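Local coordinates for protein PES4 (Saccharomyces cerevisiae, PDB 6EXX) that probably binds RNA, including mRNA 3'-untranslated regions and poly(A) or poly(U) tracts, the chain here being its fourth RNA recognition motif, at residues K20-Q25 and F61-N66; I49-R52 and D56-R59. One frame throughout, in Å; residues are numbered along the deposited sequence.

Contact 1 of 2, residues K20-Q25 and F61-N66; sequences KYLCHQ and FNFLNN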
ATOM      1  N   LYS A  20       5.008   5.553   2.974  1.00  8.52           N
ATOM      2  CA  LYS A  20       6.346   6.047   2.688  1.00  9.43           C
ATOM      3  C   LYS A  20       7.315   5.611   3.785  1.00  8.86           C
ATOM      4  O   LYS A  20       8.447   5.211   3.517  1.00  9.98           O
ATOM      5  CB  LYS A  20       6.316   7.572   2.576  1.00 10.77           C
ATOM      6  CG  LYS A  20       7.650   8.184   2.222  1.00 16.05           C
ATOM      7  CD  LYS A  20       7.545   9.691   1.984  1.00 19.95           C
ATOM      8  CE  LYS A  20       7.324  10.465   3.278  1.00 23.71           C
ATOM      9  NZ  LYS A  20       7.163  11.938   3.064  1.00 25.71           N
ATOM     10  N   TYR A  21       6.868   5.690   5.033  1.00  8.69           N
ATOM     11  CA  TYR A  21       7.670   5.238   6.156  1.00  9.22           C
ATOM     12  C   TYR A  21       8.017   3.755   6.035  1.00  8.80           C
ATOM     13  O   TYR A  21       9.167   3.369   6.242  1.00  9.90           O
ATOM     14  CB  TYR A  21       6.913   5.522   7.449  1.00  9.78           C
ATOM     15  CG  TYR A  21       7.513   4.888   8.674  1.00 11.13           C
ATOM     16  CD1 TYR A  21       8.554   5.500   9.361  1.00 12.69           C
ATOM     17  CD2 TYR A  21       7.040   3.674   9.150  1.00 13.62           C
ATOM     18  CE1 TYR A  21       9.097   4.925  10.490  1.00 15.85           C
ATOM     19  CE2 TYR A  21       7.579   3.089  10.275  1.00 15.45           C
ATOM     20  CZ  TYR A  21       8.607   3.724  10.939  1.00 16.99           C
ATOM     21  OH  TYR A  21       9.159   3.153  12.058  1.00 20.62           O
ATOM     22  N   LEU A  22       7.038   2.926   5.684  1.00  8.46           N
ATOM     23  CA  LEU A  22       7.304   1.497   5.536  1.00  8.86           C
ATOM     24  C   LEU A  22       8.375   1.249   4.485  1.00  8.48           C
ATOM     25  O   LEU A  22       9.275   0.433   4.679  1.00  9.53           O
ATOM     26  CB  LEU A  22       6.036   0.747   5.153  1.00  9.56           C
ATOM     27  CG  LEU A  22       4.916   0.715   6.192  1.00 10.68           C
ATOM     28  CD1 LEU A  22       3.717  -0.048   5.660  1.00 11.61           C
ATOM     29  CD2 LEU A  22       5.377   0.138   7.527  1.00 12.33           C
ATOM     30  N   CYS A  23       8.284   1.961   3.367  1.00  8.49           N
ATOM     31  CA  CYS A  23       9.278   1.806   2.319  1.00  9.13           C
ATOM     32  C   CYS A  23      10.655   2.262   2.816  1.00  9.07           C
ATOM     33  O   CYS A  23      11.649   1.568   2.612  1.00 10.23           O
ATOM     34  CB  CYS A  23       8.856   2.580   1.069  1.00  9.65           C
ATOM     35  SG  CYS A  23       7.444   1.857   0.204  1.00 10.32           S
ATOM     36  N   HIS A  24      10.713   3.410   3.486  1.00  9.75           N
ATOM     37  CA  HIS A  24      11.974   3.895   4.040  1.00 10.63           C
ATOM     38  C   HIS A  24      12.578   2.883   5.012  1.00 10.28           C
ATOM     39  O   HIS A  24      13.787   2.658   5.020  1.00 10.71           O
ATOM     40  CB  HIS A  24      11.773   5.233   4.762  1.00 14.36           C
ATOM     41  CG  HIS A  24      11.692   6.418   3.854  1.00 21.32           C
ATOM     42  ND1 HIS A  24      11.029   7.577   4.206  1.00 24.46           N
ATOM     43  CD2 HIS A  24      12.203   6.640   2.621  1.00 25.02           C
ATOM     44  CE1 HIS A  24      11.125   8.452   3.222  1.00 26.04           C
ATOM     45  NE2 HIS A  24      11.829   7.908   2.247  1.00 25.96           N
ATOM     46  N   GLN A  25      11.737   2.270   5.837  1.00 10.05           N
ATOM     47  CA  GLN A  25      12.227   1.325   6.837  1.00 10.81           C
ATOM     48  C   GLN A  25      12.855   0.089   6.195  1.00 10.33           C
ATOM     49  O   GLN A  25      13.701  -0.563   6.801  1.00 11.36           O
ATOM     50  CB  GLN A  25      11.108   0.935   7.805  1.00 12.76           C
ATOM     51  CG  GLN A  25      10.713   2.056   8.763  1.00 14.16           C
ATOM     52  CD  GLN A  25      11.856   2.467   9.654  1.00 18.52           C
ATOM     53  OE1 GLN A  25      12.331   3.604   9.609  1.00 21.08           O
ATOM     54  NE2 GLN A  25      12.320   1.532  10.462  1.00 20.85           N
ATOM     55  N   PHE A  61       4.417  -5.978   0.305  1.00  7.64           N
ATOM     56  CA  PHE A  61       3.267  -6.861   0.254  1.00  7.80           C
ATOM     57  C   PHE A  61       3.182  -7.720   1.509  1.00  7.90           C
ATOM     58  O   PHE A  61       2.124  -7.866   2.119  1.00  8.05           O
ATOM     59  CB  PHE A  61       3.329  -7.766  -0.970  1.00  8.59           C
ATOM     60  CG  PHE A  61       2.249  -8.795  -0.998  1.00  8.98           C
ATOM     61  CD1 PHE A  61       1.003  -8.498  -1.502  1.00 10.46           C
ATOM     62  CD2 PHE A  61       2.464 -10.061  -0.493  1.00 10.52           C
ATOM     63  CE1 PHE A  61      -0.002  -9.442  -1.519  1.00 12.43           C
ATOM     64  CE2 PHE A  61       1.458 -11.001  -0.509  1.00 12.59           C
ATOM     65  CZ  PHE A  61       0.230 -10.691  -1.028  1.00 12.68           C
ATOM     66  N   ASN A  62       4.299  -8.310   1.904  1.00  7.93           N
ATOM     67  CA  ASN A  62       4.288  -9.189   3.062  1.00  7.90           C
ATOM     68  C   ASN A  62       3.826  -8.449   4.312  1.00  7.76           C
ATOM     69  O   ASN A  62       3.086  -9.001   5.123  1.00  8.10           O
ATOM     70  CB  ASN A  62       5.676  -9.798   3.295  1.00  8.64           C
ATOM     71  CG  ASN A  62       6.029 -10.878   2.302  1.00  8.23           C
ATOM     72  OD1 ASN A  62       5.163 -11.471   1.667  1.00  9.33           O
ATOM     73  ND2 ASN A  62       7.313 -11.175   2.203  1.00  9.45           N
ATOM     74  N   PHE A  63       4.279  -7.213   4.470  1.00  7.85           N
ATOM     75  CA  PHE A  63       3.920  -6.419   5.631  1.00  7.75           C
ATOM     76  C   PHE A  63       2.440  -6.023   5.634  1.00  7.32           C
ATOM     77  O   PHE A  63       1.782  -6.034   6.675  1.00  7.67           O
ATOM     78  CB  PHE A  63       4.802  -5.167   5.686  1.00  9.00           C
ATOM     79  CG  PHE A  63       4.620  -4.357   6.936  1.00 10.05           C
ATOM     80  CD1 PHE A  63       3.625  -3.401   7.013  1.00 10.29           C
ATOM     81  CD2 PHE A  63       5.439  -4.545   8.032  1.00 11.95           C
ATOM     82  CE1 PHE A  63       3.445  -2.648   8.164  1.00 12.15           C
ATOM     83  CE2 PHE A  63       5.267  -3.786   9.180  1.00 14.00           C
ATOM     84  CZ  PHE A  63       4.265  -2.847   9.236  1.00 13.85           C
ATOM     85  N   LEU A  64       1.929  -5.642   4.468  1.00  7.58           N
ATOM     86  CA  LEU A  64       0.589  -5.076   4.376  1.00  7.70           C
ATOM     87  C   LEU A  64      -0.523  -6.080   4.180  1.00  7.83           C
ATOM     88  O   LEU A  64      -1.650  -5.806   4.566  1.00  8.77           O
ATOM     89  CB  LEU A  64       0.509  -4.069   3.239  1.00  8.14           C
ATOM     90  CG  LEU A  64       1.246  -2.753   3.466  1.00  8.89           C
ATOM     91  CD1 LEU A  64       1.237  -1.931   2.193  1.00  9.71           C
ATOM     92  CD2 LEU A  64       0.648  -1.965   4.624  1.00 10.36           C
ATOM     93  N   ASN A  65      -0.241  -7.215   3.561  1.00  7.89           N
ATOM     94  CA  ASN A  65      -1.319  -8.087   3.148  1.00  8.39           C
ATOM     95  C   ASN A  65      -2.109  -8.630   4.340  1.00  7.72           C
ATOM     96  O   ASN A  65      -1.562  -9.324   5.195  1.00  8.50           O
ATOM     97  CB  ASN A  65      -0.769  -9.221   2.305  1.00  9.80           C
ATOM     98  CG  ASN A  65      -1.854 -10.014   1.658  1.00 12.33           C
ATOM     99  OD1 ASN A  65      -2.767  -9.446   1.060  1.00 14.01           O
ATOM    100  ND2 ASN A  65      -1.787 -11.331   1.783  1.00 14.43           N
ATOM    101  N   ASN A  66      -3.393  -8.279   4.407  1.00  7.88           N
ATOM    102  CA  ASN A  66      -4.279  -8.664   5.502  1.00  7.49           C
ATOM    103  C   ASN A  66      -3.899  -8.110   6.861  1.00  7.78           C
ATOM    104  O   ASN A  66      -4.348  -8.631   7.874  1.00  8.53           O
ATOM    105  CB  ASN A  66      -4.461 -10.172   5.561  1.00  9.73           C
ATOM    106  CG  ASN A  66      -5.085 -10.707   4.310  1.00 12.37           C
ATOM    107  OD1 ASN A  66      -5.980 -10.088   3.730  1.00 15.15           O
ATOM    108  ND2 ASN A  66      -4.606 -11.849   3.865  1.00 14.67           N
TER

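Contact 2 of 2, residues I49-R52 and D56-R59; sequences IKFR and DATR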
ATOM      1  N   ILE A  49       1.087   1.226  -4.889  1.00  8.85           N
ATOM      2  CA  ILE A  49       2.500   1.540  -4.836  1.00  8.52           C
ATOM      3  C   ILE A  49       3.143   0.850  -6.027  1.00  8.88           C
ATOM      4  O   ILE A  49       3.004  -0.367  -6.206  1.00  9.45           O
ATOM      5  CB  ILE A  49       3.186   1.075  -3.535  1.00  8.88           C
ATOM      6  CG1 ILE A  49       2.442   1.610  -2.301  1.00  9.94           C
ATOM      7  CG2 ILE A  49       4.639   1.521  -3.558  1.00  9.70           C
ATOM      8  CD1 ILE A  49       2.938   1.003  -0.994  1.00 11.35           C
ATOM      9  N   LYS A  50       3.846   1.633  -6.841  1.00  8.64           N
ATOM     10  CA  LYS A  50       4.541   1.113  -8.008  1.00  9.54           C
ATOM     11  C   LYS A  50       6.002   0.965  -7.637  1.00  9.42           C
ATOM     12  O   LYS A  50       6.663   1.952  -7.322  1.00 10.94           O
ATOM     13  CB  LYS A  50       4.409   2.052  -9.203  1.00 10.73           C
ATOM     14  CG  LYS A  50       5.006   1.472 -10.481  1.00 12.90           C
ATOM     15  CD  LYS A  50       5.218   2.498 -11.587  1.00 17.48           C
ATOM     16  CE  LYS A  50       3.964   3.233 -11.964  1.00 20.47           C
ATOM     17  NZ  LYS A  50       4.268   4.186 -13.065  1.00 21.02           N
ATOM     18  N   PHE A  51       6.482  -0.273  -7.670  1.00  9.66           N
ATOM     19  CA  PHE A  51       7.855  -0.600  -7.305  1.00 10.01           C
ATOM     20  C   PHE A  51       8.728  -0.842  -8.531  1.00 10.68           C
ATOM     21  O   PHE A  51       8.241  -1.182  -9.611  1.00 11.25           O
ATOM     22  CB  PHE A  51       7.884  -1.853  -6.431  1.00  9.54           C
ATOM     23  CG  PHE A  51       7.175  -1.695  -5.119  1.00  8.89           C
ATOM     24  CD1 PHE A  51       7.833  -1.145  -4.029  1.00  9.93           C
ATOM     25  CD2 PHE A  51       5.864  -2.107  -4.967  1.00  8.63           C
ATOM     26  CE1 PHE A  51       7.195  -1.019  -2.819  1.00  9.95           C
ATOM     27  CE2 PHE A  51       5.229  -1.973  -3.755  1.00  9.23           C
ATOM     28  CZ  PHE A  51       5.891  -1.425  -2.687  1.00  9.08           C
ATOM     29  N   ARG A  52      10.033  -0.680  -8.343  1.00 11.70           N
ATOM     30  CA  ARG A  52      11.000  -0.894  -9.406  1.00 12.41           C
ATOM     31  C   ARG A  52      11.139  -2.355  -9.809  1.00 13.43           C
ATOM     32  O   ARG A  52      11.533  -2.642 -10.936  1.00 15.03           O
ATOM     33  CB  ARG A  52      12.360  -0.359  -8.970  1.00 13.57           C
ATOM     34  CG  ARG A  52      12.360   1.112  -8.661  1.00 16.31           C
ATOM     35  CD  ARG A  52      13.593   1.517  -7.868  1.00 19.10           C
ATOM     36  NE  ARG A  52      13.568   2.938  -7.535  1.00 22.49           N
ATOM     37  CZ  ARG A  52      14.015   3.905  -8.327  1.00 25.77           C
ATOM     38  NH1 ARG A  52      14.534   3.621  -9.514  1.00 26.98           N
ATOM     39  NH2 ARG A  52      13.942   5.164  -7.927  1.00 27.39           N
ATOM     40  N   ASP A  56      11.417  -5.671  -4.309  1.00 12.48           N
ATOM     41  CA  ASP A  56      10.959  -4.583  -3.452  1.00 11.94           C
ATOM     42  C   ASP A  56       9.488  -4.755  -3.093  1.00 10.13           C
ATOM     43  O   ASP A  56       9.087  -4.613  -1.929  1.00 10.93           O
ATOM     44  CB  ASP A  56      11.122  -3.231  -4.147  1.00 12.37           C
ATOM     45  CG  ASP A  56      12.567  -2.759  -4.221  1.00 13.91           C
ATOM     46  OD1 ASP A  56      13.463  -3.409  -3.627  1.00 15.73           O
ATOM     47  OD2 ASP A  56      12.799  -1.715  -4.874  1.00 14.85           O
ATOM     48  N   ALA A  57       8.665  -5.026  -4.096  1.00  9.11           N
ATOM     49  CA  ALA A  57       7.238  -5.159  -3.859  1.00  8.49           C
ATOM     50  C   ALA A  57       6.927  -6.256  -2.843  1.00  8.58           C
ATOM     51  O   ALA A  57       6.036  -6.107  -2.010  1.00  9.22           O
ATOM     52  CB  ALA A  57       6.512  -5.424  -5.163  1.00  9.74           C
ATOM     53  N   THR A  58       7.657  -7.357  -2.925  1.00  8.57           N
ATOM     54  CA  THR A  58       7.463  -8.500  -2.043  1.00  8.70           C
ATOM     55  C   THR A  58       7.512  -8.097  -0.574  1.00  7.56           C
ATOM     56  O   THR A  58       6.677  -8.523   0.221  1.00  8.22           O
ATOM     57  CB  THR A  58       8.562  -9.549  -2.332  1.00  9.75           C
ATOM     58  OG1 THR A  58       8.319 -10.152  -3.604  1.00 10.90           O
ATOM     59  CG2 THR A  58       8.610 -10.636  -1.275  1.00 10.28           C
ATOM     60  N   ARG A  59       8.520  -7.315  -0.205  1.00  8.23           N
ATOM     61  CA  ARG A  59       8.699  -7.002   1.200  1.00  9.18           C
ATOM     62  C   ARG A  59       7.539  -6.174   1.748  1.00  9.49           C
ATOM     63  O   ARG A  59       7.070  -6.402   2.870  1.00  9.94           O
ATOM     64  CB  ARG A  59      10.042  -6.309   1.432  1.00 11.95           C
ATOM     65  CG  ARG A  59      11.221  -7.116   0.899  1.00 14.83           C
ATOM     66  CD  ARG A  59      12.494  -6.977   1.722  1.00 17.43           C
ATOM     67  NE  ARG A  59      13.104  -5.654   1.615  1.00 19.74           N
ATOM     68  CZ  ARG A  59      13.827  -5.229   0.581  1.00 22.01           C
ATOM     69  NH1 ARG A  59      14.028  -6.002  -0.480  1.00 23.05           N
ATOM     70  NH2 ARG A  59      14.348  -4.010   0.610  1.00 21.51           N
TER
HETATM   71  O   HOH W   1      10.901   0.026  -5.721  1.00 13.24           O

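Contact 1 of 2, residues K20-Q25 and F61-N66
L22 lies against both F63 and L64, joining the two helices of an RNA recognition motif, the β-α-β-β-α-β fold in which both helices pack on one side of an antiparallel sheet. Helix 16-25 supplies L22 and the C-terminal turn of helix 54-64 supplies the other two. The backbones stay well apart, with L22 CA and F63 CA 8.6 Å from each other, so side chains alone bridge the gap, and they do so without any hydrogen bond between the segments. With CG anti to its carbonyl carbon (chi1 -66°), L22 extends both methyls toward the second helix. L22 CD2 sits over one face of the F63 ring, near its rim, 3.4 Å from F63 CE1. L22 CD1 also meets the ring, lying 3.6 Å from F63 CD1. The two side chains cross at about a right angle, one methyl of the fork over the face and the other beyond the CD1-CE1 edge. Shortening L22 to an alanine removes both methyls and is likely to uncover this face of F63 and leave L64 CD2 without its partner on helix 16-25. Beyond the pair, F63 makes a cation-pi contact with R67, whereas L64 reaches down to L7 of strand 3-10. The deeper, all-aliphatic end of the contact is a meeting of methyls, L22 CD1 against L64 CD2 at 3.8 Å.

Contact 2 of 2, residues I49-R52 and D56-R59
The F51 ring lies flat against the backbone of A57. A57 CA stands 3.7 Å from the ring centroid and only 17° off the ring normal, which makes this a CH-pi contact over the face. The methyl of the same residue is displaced toward the CD2 edge, A57 CB approaching F51 CD2 to 3.4 Å. At the CD1 edge of the ring, next to the face that A57 covers, D56 takes part through its methylene, with D56 CB 3.9 Å from F51 CD1. The carboxylate of D56 is turned steeply, its plane 71° from that of the ring, and it heads away from the phenyl group. I49 CG2 packs on the face opposite A57, so the ring is held between its own strand and the helix. This is the junction of the third strand and second helix of the RNA recognition motif: F51 closes strand 44-51, A57 belongs to the first turns of helix 54-64, and F51 also touches L5 on the neighbouring strand 3-10. F51 has CG beside its backbone N (chi1 -63°), which directs the ring toward the helix. Polar linkage runs through one water molecule lying at the ring's edge, in its plane. This water accepts from R52 N at 2.9 Å and donates to D56 OD2 at 2.7 Å, tying the end of the strand to the helix. The R52 side chain makes no salt bridge here: R52 NE is 5.4 Å from D56 OD2 and hydrogen-bonds instead to the carbonyl oxygen of R29.

How the contacts relate
Helix 54-64 takes part in both contacts, using its C-terminal turn in contact 1 and its earlier turns in contact 2. Contact 1 joins it to the other helix, while contact 2 joins it to the sheet strand that precedes it. Contact 1 is buried and wholly apolar, three residues hiding 118 Å² between them. Contact 2 hides 183 Å² but is partly buried: F51 and A57 are buried, while D56 and R52, bridged by a water, are partly exposed. Their centres lie about 9 Å apart, and the two sites meet where C23 SG packs 4.2 Å from F51 CE1. In sequence, contact 2 is nested within the loop that contact 1 closes.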